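Local coordinates for protein CSE1 (Thermus thermophilus, PDB 4AN8) that serves as the CasA (Cse1) subunit of the type I-E Cascade ribonucleoprotein complex, which probably targets invading nucleic acids in CRISPR-based adaptive immunity, at residues L8-L13 against A152-A157; A43-P48 against V55-L60; D100-F105 against A109-V114; S126-E131 against A158-V163. All blocks are in the same frame, centred on the assembly; numbering follows the deposited sequence.

Interaction 1: L8-L13 against A152-A157; sequences LEKFNL and ATYAQA
Y154, in the first turn of helix 154-167, meets K10 and F11 of strand 10-12 with two different parts of its side chain. The residue before it, T153, is the N-cap and shapes the helix start from which Y154 projects. Its OG1 accepts from Q156 N at 3.2 Å, while the amide oxygen of Q156 takes up T153 N in its carbonyl plane, on a lone pair, so the two residues form a capping box. At Y154 the CB carbon sits over the middle of the F11 ring, 3.4 Å from the centroid and 10° off the normal, a CH-pi contact. The two rings meet obliquely, with planes at 58°. F11 has CG anti to its own backbone nitrogen (chi1 -159°), which swings the ring out toward the helix. The far end of the tyrosine belongs to K10, whose chain crosses it at about a right angle. K10 CD lies 3.6 Å from Y154 CE2, and a bend further along the chain brings NZ round to donate to Y154 OH at 3.0 Å. A155 follows with a lighter touch, its CB 4.4 Å from F11 CZ. D256 is the strongest polar partner at this end, forming a salt bridge with K10 NZ and a hydrogen bond with Y154 OH. Lysine, phenol and carboxylate therefore make a closed polar cluster beside an apolar patch, in which the ammonium group is probably balanced by D256 and the phenol oxygen is held by both.

Interaction 2: A43-P48 against V55-L60; sequences ARIETP and VLHRLL
The short, weakly bonded outer strand 44-45 of the antiparallel sheet with 19-23 and 26-30 is closely followed by helix 50-67, and I45 packs the strand onto the helix. Its side chain points at the helix and reaches L56 and H57 and, a turn later, L60. CD1 does most of the touching: it lies 3.8 Å from L56 CB and 4.1 Å from L60 CD1. The same methyl stands over the middle of the H57 imidazole, 4.0 Å from the centroid and 10° off the normal, in a CH-pi contact. CG1 of I45 is anti to the carbonyl carbon (chi1 -80°), which carries CD1 in among these three residues, whereas the other branch, CG2, rests 3.9 Å from L56 CD1. This is a strand-to-helix packing in which V21 and P20 of the neighbouring strand 19-23 extend the apolar layer, touching I45 and L56 respectively. One water links the two segments: it accepts from I45 N at 3.1 Å and lies in the plane of the imidazole, 3.0 Å from H57 NE2. The other ring nitrogen, ND1, bonds to E53 O, so partners at both nitrogens hold the imidazole with its face against I45.

Interaction 3: D100-F105 against A109-V114; sequences DRFFLF and APFLQV
F103 and F111 are joined by a backbone hydrogen bond, F111 N to F103 O at 2.8 Å, where the chain doubles back after a corner at L104. P110 to Q113 form a type II beta turn closed by Q113 N and P110 O. The turn brings Q113 back to 100-105, and its NE2 donates to L104 O at 2.9 Å, in the carbonyl plane and on a lone pair. The same nitrogen also donates to F111 O at 2.8 Å, so the amide pins the turn to the corner while OE1 is taken by L254 N. L104 and F105 both face K10 as a classic beta bulge, which attaches this loop to strand 10-12. The rings of F102 and F111 lie near parallel, planes at 24°, but are slid apart with little overlap; their closest atoms are F102 CE2 and F111 CE1, 3.6 Å apart. R101 O comes to the edge of the F111 ring, 3.5 Å from CD1. The R101 chain folds back through bends at chi2 and chi3 and sets NE 3.5 Å from A109 CB. One water accepts from R101 NE and a second from F103 N, both approaching A109 O, and R101 NH1 bonds to V221 O.

Interaction 4: S126-E131 against A158-V163; sequences SKLLPE and ARALLV. With ACT (acetate ion), chain D.
L128 and L129 meet helix 154-167 at A160, whose small side chain is touched by both and is the focus of the contact. Ahead of them, in the same 3-10 segment, K127 NZ makes a weak hydrogen bond, 3.5 Å long, to OXT of an acetate that R250 also binds and that probably came from the crystallisation liquor. L128 comes next and points at the helix. Its CB stands 3.9 Å from A160 CB and 3.8 Å from A160 O, close over the helix backbone. With CG anti to the carbonyl carbon (chi1 -66°), the chain slants CD1 across the helix to within 3.9 Å of L161 N. The CA atoms of L128 and A160 are 5.6 Å apart, a close approach that the methyl side chain of A160 permits. Here the 3-10 segment that follows strand 123-124 is laid against the middle of helix 154-167, and L128 also touches M264 and L254 of strands 261-273 and 250-256, so it is wedged between helix and sheet. No hydrogen bond crosses between the two segments, and the side chains meet through apolar carbon atoms. L129, itself exposed and placed where the chain leaves the 3-10 segment, puts CD2 3.8 Å from A160 CB. P130 follows at the margin, where its CD passes 4.6 Å from V163 CG1.

From the N terminus, strand 10-12 opens the loop that interaction 1 closes at the start of helix 154-167. Interaction 2 and then interaction 3 are nested inside that loop, one after the other, each closing a short local loop of its own. Interaction 4 crosses interaction 1, since 126-131 lies within the loop and 158-163 beyond its end on the same helix. Helix 154-167 is the shared element: L13 packs on A158, L161 on F111 and Q113, and L162 on V55 and L59 of helix 50-67. Backbone bonds L13 N to F102 O and K10 N to F105 O tie 8-13 to 100-105, and L59 touches F111.

Interaction 1: L8-L13 against A152-A157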
loop_
_atom_site.group_PDB
_atom_site.type_symbol
_atom_site.label_atom_id
_atom_site.label_comp_id
_atom_site.label_asym_id
_atom_site.label_seq_id
_atom_site.Cartn_x
_atom_site.Cartn_y
_atom_site.Cartn_z
ATOM N N LEU A 8 31.441 -7.891 14.051
ATOM C CA LEU A 8 31.384 -8.718 12.843
ATOM C C LEU A 8 29.994 -9.318 12.692
ATOM O O LEU A 8 29.292 -9.037 11.741
ATOM C CB LEU A 8 32.447 -9.821 12.889
ATOM C CG LEU A 8 33.894 -9.399 12.591
ATOM C CD1 LEU A 8 34.281 -8.109 13.306
ATOM C CD2 LEU A 8 34.861 -10.519 12.952
ATOM N N GLU A 9 29.614 -10.158 13.639
ATOM C CA GLU A 9 28.237 -10.584 13.803
ATOM C C GLU A 9 27.573 -9.493 14.645
ATOM O O GLU A 9 27.947 -9.294 15.796
ATOM C CB GLU A 9 28.221 -11.914 14.549
ATOM C CG GLU A 9 26.945 -12.698 14.440
ATOM C CD GLU A 9 26.973 -13.952 15.297
ATOM O OE1 GLU A 9 27.001 -13.815 16.546
ATOM O OE2 GLU A 9 26.959 -15.072 14.725
ATOM N N LYS A 10 26.622 -8.754 14.080
ATOM C CA LYS A 10 26.071 -7.597 14.792
ATOM C C LYS A 10 24.605 -7.241 14.467
ATOM O O LYS A 10 24.143 -7.411 13.338
ATOM C CB LYS A 10 26.968 -6.380 14.584
ATOM C CG LYS A 10 26.512 -5.168 15.359
ATOM C CD LYS A 10 27.305 -3.927 14.969
ATOM C CE LYS A 10 28.745 -3.992 15.471
ATOM N NZ LYS A 10 29.498 -2.778 15.037
ATOM N N PHE A 11 23.888 -6.777 15.494
ATOM C CA PHE A 11 22.555 -6.202 15.371
ATOM C C PHE A 11 21.472 -7.169 14.865
ATOM O O PHE A 11 21.004 -7.097 13.726
ATOM C CB PHE A 11 22.586 -4.919 14.546
ATOM C CG PHE A 11 21.391 -4.016 14.786
ATOM C CD1 PHE A 11 21.401 -3.071 15.821
ATOM C CD2 PHE A 11 20.252 -4.114 13.986
ATOM C CE1 PHE A 11 20.283 -2.234 16.053
ATOM C CE2 PHE A 11 19.137 -3.271 14.200
ATOM C CZ PHE A 11 19.156 -2.339 15.236
ATOM N N ASN A 12 21.052 -8.049 15.750
ATOM C CA ASN A 12 20.030 -9.009 15.430
ATOM C C ASN A 12 18.623 -8.371 15.435
ATOM O O ASN A 12 18.209 -7.718 16.403
ATOM C CB ASN A 12 20.110 -10.177 16.410
ATOM C CG ASN A 12 19.331 -11.363 15.938
ATOM O OD1 ASN A 12 18.100 -11.349 15.961
ATOM N ND2 ASN A 12 20.032 -12.399 15.476
ATOM N N LEU A 13 17.888 -8.564 14.344
ATOM C CA LEU A 13 16.592 -7.919 14.213
ATOM C C LEU A 13 15.525 -8.546 15.096
ATOM O O LEU A 13 14.425 -8.004 15.236
ATOM C CB LEU A 13 16.149 -7.900 12.755
ATOM C CG LEU A 13 17.129 -7.163 11.832
ATOM C CD1 LEU A 13 16.751 -7.439 10.394
ATOM C CD2 LEU A 13 17.140 -5.666 12.132
ATOM N N ALA A 152 23.338 6.648 8.924
ATOM C CA ALA A 152 22.151 5.996 9.466
ATOM C C ALA A 152 22.513 5.207 10.711
ATOM O O ALA A 152 23.613 4.660 10.805
ATOM C CB ALA A 152 21.559 5.067 8.437
ATOM N N THR A 153 21.588 5.138 11.662
ATOM C CA THR A 153 21.698 4.144 12.723
ATOM C C THR A 153 21.390 2.782 12.127
ATOM O O THR A 153 20.817 2.698 11.052
ATOM C CB THR A 153 20.697 4.373 13.886
ATOM O OG1 THR A 153 19.359 4.314 13.370
ATOM C CG2 THR A 153 20.927 5.717 14.568
ATOM N N TYR A 154 21.757 1.719 12.826
ATOM C CA TYR A 154 21.425 0.379 12.370
ATOM C C TYR A 154 19.927 0.248 12.110
ATOM O O TYR A 154 19.527 -0.333 11.099
ATOM C CB TYR A 154 21.888 -0.667 13.375
ATOM C CG TYR A 154 23.388 -0.697 13.554
ATOM C CD1 TYR A 154 24.238 -0.451 12.485
ATOM C CD2 TYR A 154 23.955 -0.954 14.799
ATOM C CE1 TYR A 154 25.610 -0.471 12.641
ATOM C CE2 TYR A 154 25.322 -0.974 14.965
ATOM C CZ TYR A 154 26.149 -0.733 13.879
ATOM O OH TYR A 154 27.516 -0.764 14.041
ATOM N N ALA A 155 19.104 0.801 13.006
ATOM C CA ALA A 155 17.654 0.677 12.877
ATOM C C ALA A 155 17.188 1.333 11.584
ATOM O O ALA A 155 16.380 0.771 10.870
ATOM C CB ALA A 155 16.913 1.268 14.110
ATOM N N GLN A 156 17.718 2.508 11.261
ATOM C CA GLN A 156 17.306 3.175 10.031
ATOM C C GLN A 156 17.809 2.438 8.783
ATOM O O GLN A 156 17.119 2.417 7.774
ATOM C CB GLN A 156 17.768 4.625 9.980
ATOM C CG GLN A 156 17.378 5.473 11.158
ATOM C CD GLN A 156 17.949 6.876 11.039
ATOM O OE1 GLN A 156 19.157 7.054 11.057
ATOM N NE2 GLN A 156 17.074 7.874 10.863
ATOM N N ALA A 157 19.005 1.848 8.837
ATOM C CA ALA A 157 19.499 1.097 7.680
ATOM C C ALA A 157 18.673 -0.167 7.481
ATOM O O ALA A 157 18.349 -0.538 6.367
ATOM C CB ALA A 157 20.986 0.757 7.815
#

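Interaction 2: A43-P48 against V55-L60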
loop_
_atom_site.group_PDB
_atom_site.type_symbol
_atom_site.label_atom_id
_atom_site.label_comp_id
_atom_site.label_asym_id
_atom_site.label_seq_id
_atom_site.Cartn_x
_atom_site.Cartn_y
_atom_site.Cartn_z
ATOM N N ALA A 43 -0.404 0.111 20.042
ATOM C CA ALA A 43 -1.548 0.583 19.272
ATOM C C ALA A 43 -1.328 0.244 17.803
ATOM O O ALA A 43 -2.257 -0.148 17.088
ATOM C CB ALA A 43 -1.756 2.108 19.462
ATOM N N ARG A 44 -0.090 0.389 17.354
ATOM C CA ARG A 44 0.237 0.137 15.957
ATOM C C ARG A 44 1.723 0.358 15.687
ATOM O O ARG A 44 2.456 0.907 16.523
ATOM C CB ARG A 44 -0.562 1.077 15.057
ATOM C CG ARG A 44 -0.314 2.522 15.362
ATOM C CD ARG A 44 -0.994 3.422 14.364
ATOM N NE ARG A 44 -0.815 4.823 14.713
ATOM C CZ ARG A 44 -1.653 5.512 15.488
ATOM N NH1 ARG A 44 -2.737 4.930 15.995
ATOM N NH2 ARG A 44 -1.409 6.787 15.753
ATOM N N ILE A 45 2.151 -0.082 14.509
ATOM C CA ILE A 45 3.437 0.297 13.978
ATOM C C ILE A 45 3.288 1.731 13.524
ATOM O O ILE A 45 2.321 2.065 12.832
ATOM C CB ILE A 45 3.829 -0.609 12.813
ATOM C CG1 ILE A 45 4.382 -1.927 13.370
ATOM C CG2 ILE A 45 4.851 0.080 11.938
ATOM C CD1 ILE A 45 4.626 -2.941 12.342
ATOM N N GLU A 46 4.230 2.573 13.940
ATOM C CA GLU A 46 4.104 4.013 13.835
ATOM C C GLU A 46 5.303 4.642 13.121
ATOM O O GLU A 46 6.392 4.787 13.692
ATOM C CB GLU A 46 3.961 4.620 15.230
ATOM C CG GLU A 46 3.932 6.152 15.262
ATOM C CD GLU A 46 2.632 6.746 14.733
ATOM O OE1 GLU A 46 1.727 5.986 14.310
ATOM O OE2 GLU A 46 2.512 7.988 14.754
ATOM N N THR A 47 5.094 5.049 11.881
ATOM C CA THR A 47 6.159 5.643 11.112
ATOM C C THR A 47 5.578 6.692 10.179
ATOM O O THR A 47 4.450 6.551 9.712
ATOM C CB THR A 47 6.922 4.553 10.294
ATOM O OG1 THR A 47 7.744 5.189 9.310
ATOM C CG2 THR A 47 5.924 3.598 9.599
ATOM N N PRO A 48 6.337 7.760 9.912
ATOM C CA PRO A 48 5.871 8.714 8.905
ATOM C C PRO A 48 5.845 8.111 7.496
ATOM O O PRO A 48 5.043 8.535 6.671
ATOM C CB PRO A 48 6.897 9.855 8.989
ATOM C CG PRO A 48 8.105 9.249 9.594
ATOM C CD PRO A 48 7.613 8.161 10.524
ATOM N N VAL A 55 6.088 -2.658 4.790
ATOM C CA VAL A 55 7.070 -3.743 4.857
ATOM C C VAL A 55 7.279 -4.283 6.257
ATOM O O VAL A 55 7.514 -5.474 6.410
ATOM C CB VAL A 55 8.441 -3.387 4.247
ATOM C CG1 VAL A 55 8.306 -3.090 2.803
ATOM C CG2 VAL A 55 9.117 -2.230 5.004
ATOM N N LEU A 56 7.153 -3.444 7.280
ATOM C CA LEU A 56 7.282 -3.940 8.647
ATOM C C LEU A 56 6.173 -4.958 8.964
ATOM O O LEU A 56 6.456 -6.030 9.521
ATOM C CB LEU A 56 7.329 -2.798 9.662
ATOM C CG LEU A 56 8.550 -1.864 9.584
ATOM C CD1 LEU A 56 8.364 -0.567 10.409
ATOM C CD2 LEU A 56 9.795 -2.581 9.997
ATOM N N HIS A 57 4.936 -4.664 8.562
ATOM C CA HIS A 57 3.854 -5.642 8.694
ATOM C C HIS A 57 4.114 -6.897 7.881
ATOM O O HIS A 57 3.827 -7.993 8.357
ATOM C CB HIS A 57 2.505 -5.078 8.248
ATOM C CG HIS A 57 1.918 -4.105 9.207
ATOM N ND1 HIS A 57 2.118 -2.745 9.099
ATOM C CD2 HIS A 57 1.161 -4.289 10.315
ATOM C CE1 HIS A 57 1.497 -2.134 10.093
ATOM N NE2 HIS A 57 0.901 -3.047 10.836
ATOM N N ARG A 58 4.629 -6.749 6.657
ATOM C CA ARG A 58 4.830 -7.925 5.783
ATOM C C ARG A 58 5.929 -8.858 6.302
ATOM O O ARG A 58 5.799 -10.071 6.213
ATOM C CB ARG A 58 5.083 -7.532 4.315
ATOM C CG ARG A 58 3.914 -6.769 3.679
ATOM C CD ARG A 58 4.333 -5.907 2.462
ATOM N NE ARG A 58 4.801 -6.735 1.347
ATOM C CZ ARG A 58 3.995 -7.386 0.512
ATOM N NH1 ARG A 58 2.685 -7.307 0.671
ATOM N NH2 ARG A 58 4.500 -8.129 -0.473
ATOM N N LEU A 59 6.996 -8.287 6.848
ATOM C CA LEU A 59 8.017 -9.075 7.527
ATOM C C LEU A 59 7.438 -9.834 8.758
ATOM O O LEU A 59 7.656 -11.040 8.920
ATOM C CB LEU A 59 9.187 -8.188 7.923
ATOM C CG LEU A 59 10.321 -8.903 8.673
ATOM C CD1 LEU A 59 10.859 -10.086 7.860
ATOM C CD2 LEU A 59 11.476 -7.922 9.033
ATOM N N LEU A 60 6.678 -9.137 9.604
ATOM C CA LEU A 60 6.070 -9.786 10.762
ATOM C C LEU A 60 5.140 -10.922 10.333
ATOM O O LEU A 60 5.168 -12.004 10.924
ATOM C CB LEU A 60 5.286 -8.793 11.635
ATOM C CG LEU A 60 6.177 -7.751 12.319
ATOM C CD1 LEU A 60 5.347 -6.851 13.198
ATOM C CD2 LEU A 60 7.310 -8.418 13.102
HETATM O O HOH W 1 -0.227 -1.436 13.081
#

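Interaction 3: D100-F105 against A109-V114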
loop_
_atom_site.group_PDB
_atom_site.type_symbol
_atom_site.label_atom_id
_atom_site.label_comp_id
_atom_site.label_asym_id
_atom_site.label_seq_id
_atom_site.Cartn_x
_atom_site.Cartn_y
_atom_site.Cartn_z
ATOM N N ASP A 100 20.172 -17.021 13.708
ATOM C CA ASP A 100 21.451 -16.696 13.076
ATOM C C ASP A 100 21.309 -16.144 11.658
ATOM O O ASP A 100 22.310 -15.750 11.048
ATOM C CB ASP A 100 22.407 -17.886 13.120
ATOM C CG ASP A 100 22.863 -18.200 14.535
ATOM O OD1 ASP A 100 23.188 -17.250 15.281
ATOM O OD2 ASP A 100 22.878 -19.396 14.908
ATOM N N ARG A 101 20.077 -16.089 11.152
ATOM C CA ARG A 101 19.822 -15.463 9.851
ATOM C C ARG A 101 19.271 -14.019 9.966
ATOM O O ARG A 101 19.002 -13.365 8.953
ATOM C CB ARG A 101 18.897 -16.335 8.989
ATOM C CG ARG A 101 19.480 -17.719 8.595
ATOM C CD ARG A 101 20.671 -17.630 7.648
ATOM N NE ARG A 101 20.311 -17.034 6.361
ATOM C CZ ARG A 101 19.896 -17.711 5.290
ATOM N NH1 ARG A 101 19.795 -19.035 5.328
ATOM N NH2 ARG A 101 19.593 -17.060 4.165
ATOM N N PHE A 102 19.145 -13.512 11.189
ATOM C CA PHE A 102 18.525 -12.202 11.400
ATOM C C PHE A 102 19.483 -11.132 11.860
ATOM O O PHE A 102 19.062 -10.063 12.296
ATOM C CB PHE A 102 17.363 -12.304 12.386
ATOM C CG PHE A 102 16.081 -12.782 11.762
ATOM C CD1 PHE A 102 15.822 -14.137 11.650
ATOM C CD2 PHE A 102 15.152 -11.865 11.256
ATOM C CE1 PHE A 102 14.649 -14.574 11.093
ATOM C CE2 PHE A 102 13.978 -12.286 10.682
ATOM C CZ PHE A 102 13.714 -13.642 10.606
ATOM N N PHE A 103 20.775 -11.409 11.759
ATOM C CA PHE A 103 21.772 -10.370 12.001
ATOM C C PHE A 103 21.871 -9.453 10.788
ATOM O O PHE A 103 21.959 -9.907 9.637
ATOM C CB PHE A 103 23.154 -10.954 12.335
ATOM C CG PHE A 103 23.249 -11.594 13.703
ATOM C CD1 PHE A 103 23.544 -10.838 14.816
ATOM C CD2 PHE A 103 23.077 -12.965 13.861
ATOM C CE1 PHE A 103 23.651 -11.423 16.079
ATOM C CE2 PHE A 103 23.182 -13.558 15.130
ATOM C CZ PHE A 103 23.474 -12.779 16.228
ATOM N N LEU A 104 21.860 -8.150 11.064
ATOM C CA LEU A 104 21.996 -7.145 10.023
ATOM C C LEU A 104 23.399 -7.185 9.404
ATOM O O LEU A 104 23.562 -6.927 8.216
ATOM C CB LEU A 104 21.716 -5.754 10.602
ATOM C CG LEU A 104 21.541 -4.633 9.581
ATOM C CD1 LEU A 104 20.394 -4.980 8.571
ATOM C CD2 LEU A 104 21.343 -3.272 10.258
ATOM N N PHE A 105 24.407 -7.469 10.227
ATOM C CA PHE A 105 25.795 -7.667 9.761
ATOM C C PHE A 105 26.264 -9.061 10.183
ATOM O O PHE A 105 26.095 -9.472 11.342
ATOM C CB PHE A 105 26.745 -6.603 10.327
ATOM C CG PHE A 105 26.275 -5.200 10.101
ATOM C CD1 PHE A 105 26.577 -4.535 8.924
ATOM C CD2 PHE A 105 25.511 -4.553 11.067
ATOM C CE1 PHE A 105 26.125 -3.230 8.704
ATOM C CE2 PHE A 105 25.052 -3.229 10.873
ATOM C CZ PHE A 105 25.344 -2.572 9.692
ATOM N N ALA A 109 25.778 -14.732 6.355
ATOM C CA ALA A 109 24.359 -14.645 6.007
ATOM C C ALA A 109 23.676 -13.361 6.512
ATOM O O ALA A 109 22.671 -13.427 7.201
ATOM C CB ALA A 109 23.635 -15.867 6.533
ATOM N N PRO A 110 24.203 -12.190 6.149
ATOM C CA PRO A 110 23.530 -10.996 6.666
ATOM C C PRO A 110 22.085 -10.916 6.142
ATOM O O PRO A 110 21.815 -11.335 5.018
ATOM C CB PRO A 110 24.392 -9.845 6.147
ATOM C CG PRO A 110 25.063 -10.414 4.860
ATOM C CD PRO A 110 25.189 -11.903 5.085
ATOM N N PHE A 111 21.171 -10.418 6.969
ATOM C CA PHE A 111 19.746 -10.413 6.666
ATOM C C PHE A 111 19.411 -9.644 5.370
ATOM O O PHE A 111 19.760 -8.456 5.206
ATOM C CB PHE A 111 18.984 -9.839 7.879
ATOM C CG PHE A 111 17.507 -9.790 7.691
ATOM C CD1 PHE A 111 16.731 -10.915 7.906
ATOM C CD2 PHE A 111 16.891 -8.626 7.258
ATOM C CE1 PHE A 111 15.378 -10.873 7.713
ATOM C CE2 PHE A 111 15.543 -8.582 7.070
ATOM C CZ PHE A 111 14.782 -9.708 7.301
ATOM N N LEU A 112 18.756 -10.326 4.445
ATOM C CA LEU A 112 18.331 -9.731 3.164
ATOM C C LEU A 112 19.470 -9.111 2.345
ATOM O O LEU A 112 19.242 -8.207 1.546
ATOM C CB LEU A 112 17.225 -8.691 3.394
ATOM C CG LEU A 112 15.800 -9.068 2.962
ATOM C CD1 LEU A 112 15.738 -9.683 1.551
ATOM C CD2 LEU A 112 15.172 -10.010 3.944
ATOM N N GLN A 113 20.680 -9.623 2.507
ATOM C CA GLN A 113 21.842 -9.016 1.875
ATOM C C GLN A 113 22.735 -10.074 1.214
ATOM O O GLN A 113 22.431 -11.257 1.267
ATOM C CB GLN A 113 22.619 -8.194 2.907
ATOM C CG GLN A 113 21.818 -7.051 3.498
ATOM C CD GLN A 113 22.451 -6.507 4.745
ATOM O OE1 GLN A 113 23.479 -5.852 4.684
ATOM N NE2 GLN A 113 21.848 -6.784 5.892
ATOM N N VAL A 114 23.815 -9.639 0.577
ATOM C CA VAL A 114 24.709 -10.542 -0.144
ATOM C C VAL A 114 26.074 -10.405 0.502
ATOM O O VAL A 114 26.701 -9.342 0.410
ATOM C CB VAL A 114 24.827 -10.154 -1.641
ATOM C CG1 VAL A 114 25.732 -11.154 -2.400
ATOM C CG2 VAL A 114 23.443 -10.043 -2.297
HETATM O O HOH W 2 22.436 -13.180 10.016
HETATM O O HOH W 3 20.278 -14.214 6.368
#

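Interaction 4: S126-E131 against A158-V163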
loop_
_atom_site.group_PDB
_atom_site.type_symbol
_atom_site.label_atom_id
_atom_site.label_comp_id
_atom_site.label_asym_id
_atom_site.label_seq_id
_atom_site.Cartn_x
_atom_site.Cartn_y
_atom_site.Cartn_z
ATOM N N SER A 126 21.583 6.269 0.894
ATOM C CA SER A 126 20.460 7.084 0.435
ATOM C C SER A 126 19.741 6.486 -0.783
ATOM O O SER A 126 18.561 6.744 -0.990
ATOM C CB SER A 126 20.930 8.500 0.119
ATOM O OG SER A 126 21.936 8.471 -0.871
ATOM N N LYS A 127 20.457 5.690 -1.582
ATOM C CA LYS A 127 19.878 4.988 -2.731
ATOM C C LYS A 127 18.766 3.969 -2.334
ATOM O O LYS A 127 17.938 3.568 -3.160
ATOM C CB LYS A 127 20.987 4.281 -3.507
ATOM C CG LYS A 127 20.494 3.262 -4.526
ATOM C CD LYS A 127 20.293 3.882 -5.915
ATOM C CE LYS A 127 19.800 2.853 -6.931
ATOM N NZ LYS A 127 20.092 3.277 -8.327
ATOM N N LEU A 128 18.762 3.541 -1.072
ATOM C CA LEU A 128 17.727 2.643 -0.575
ATOM C C LEU A 128 16.395 3.347 -0.415
ATOM O O LEU A 128 15.347 2.697 -0.337
ATOM C CB LEU A 128 18.137 2.087 0.776
ATOM C CG LEU A 128 19.362 1.166 0.773
ATOM C CD1 LEU A 128 19.696 0.773 2.206
ATOM C CD2 LEU A 128 19.141 -0.062 -0.122
ATOM N N LEU A 129 16.432 4.678 -0.363
ATOM C CA LEU A 129 15.249 5.468 -0.054
ATOM C C LEU A 129 14.575 6.017 -1.304
ATOM O O LEU A 129 15.228 6.304 -2.303
ATOM C CB LEU A 129 15.602 6.639 0.865
ATOM C CG LEU A 129 16.214 6.340 2.220
ATOM C CD1 LEU A 129 16.656 7.633 2.854
ATOM C CD2 LEU A 129 15.225 5.606 3.102
ATOM N N PRO A 130 13.254 6.179 -1.245
ATOM C CA PRO A 130 12.517 6.776 -2.362
ATOM C C PRO A 130 12.974 8.209 -2.606
ATOM O O PRO A 130 13.097 8.974 -1.652
ATOM C CB PRO A 130 11.062 6.748 -1.874
ATOM C CG PRO A 130 11.167 6.692 -0.384
ATOM C CD PRO A 130 12.378 5.843 -0.117
ATOM N N GLU A 131 13.246 8.533 -3.866
ATOM C CA GLU A 131 13.558 9.889 -4.290
ATOM C C GLU A 131 12.316 10.463 -4.929
ATOM O O GLU A 131 12.001 10.140 -6.076
ATOM C CB GLU A 131 14.672 9.887 -5.333
ATOM C CG GLU A 131 16.065 9.759 -4.777
ATOM C CD GLU A 131 17.073 9.411 -5.852
ATOM O OE1 GLU A 131 16.658 9.256 -7.021
ATOM O OE2 GLU A 131 18.272 9.286 -5.529
ATOM N N ALA A 158 18.323 -0.825 8.567
ATOM C CA ALA A 158 17.467 -2.010 8.472
ATOM C C ALA A 158 16.141 -1.660 7.796
ATOM O O ALA A 158 15.715 -2.339 6.852
ATOM C CB ALA A 158 17.236 -2.597 9.843
ATOM N N ARG A 159 15.513 -0.567 8.247
ATOM C CA ARG A 159 14.242 -0.168 7.651
ATOM C C ARG A 159 14.353 0.247 6.177
ATOM O O ARG A 159 13.497 -0.089 5.377
ATOM C CB ARG A 159 13.534 0.903 8.488
ATOM C CG ARG A 159 13.185 0.390 9.896
ATOM C CD ARG A 159 12.251 1.315 10.634
ATOM N NE ARG A 159 12.821 2.640 10.851
ATOM C CZ ARG A 159 13.445 3.025 11.965
ATOM N NH1 ARG A 159 13.600 2.179 12.966
ATOM N NH2 ARG A 159 13.922 4.261 12.069
ATOM N N ALA A 160 15.404 0.974 5.828
ATOM C CA ALA A 160 15.602 1.392 4.457
ATOM C C ALA A 160 15.847 0.154 3.569
ATOM O O ALA A 160 15.348 0.068 2.454
ATOM C CB ALA A 160 16.773 2.337 4.383
ATOM N N LEU A 161 16.604 -0.813 4.083
ATOM C CA LEU A 161 16.816 -2.064 3.356
ATOM C C LEU A 161 15.478 -2.705 3.004
ATOM O O LEU A 161 15.225 -3.054 1.862
ATOM C CB LEU A 161 17.657 -3.025 4.187
ATOM C CG LEU A 161 17.844 -4.443 3.629
ATOM C CD1 LEU A 161 18.447 -4.424 2.214
ATOM C CD2 LEU A 161 18.691 -5.301 4.599
ATOM N N LEU A 162 14.622 -2.852 4.003
ATOM C CA LEU A 162 13.360 -3.541 3.844
ATOM C C LEU A 162 12.489 -2.800 2.857
ATOM O O LEU A 162 11.861 -3.397 2.012
ATOM C CB LEU A 162 12.617 -3.599 5.167
ATOM C CG LEU A 162 12.712 -4.863 5.988
ATOM C CD1 LEU A 162 11.645 -4.735 7.104
ATOM C CD2 LEU A 162 12.443 -6.094 5.120
ATOM N N VAL A 163 12.453 -1.478 2.969
ATOM C CA VAL A 163 11.638 -0.727 2.048
ATOM C C VAL A 163 12.136 -0.972 0.622
ATOM O O VAL A 163 11.347 -1.249 -0.278
ATOM C CB VAL A 163 11.643 0.783 2.382
ATOM C CG1 VAL A 163 11.121 1.598 1.173
ATOM C CG2 VAL A 163 10.825 1.040 3.679
HETATM C C ACT D . 17.272 0.278 -9.369
HETATM O O ACT D . 16.446 -0.122 -8.494
HETATM O OXT ACT D . 18.492 0.274 -9.033
HETATM C CH3 ACT D . 16.818 0.740 -10.735
#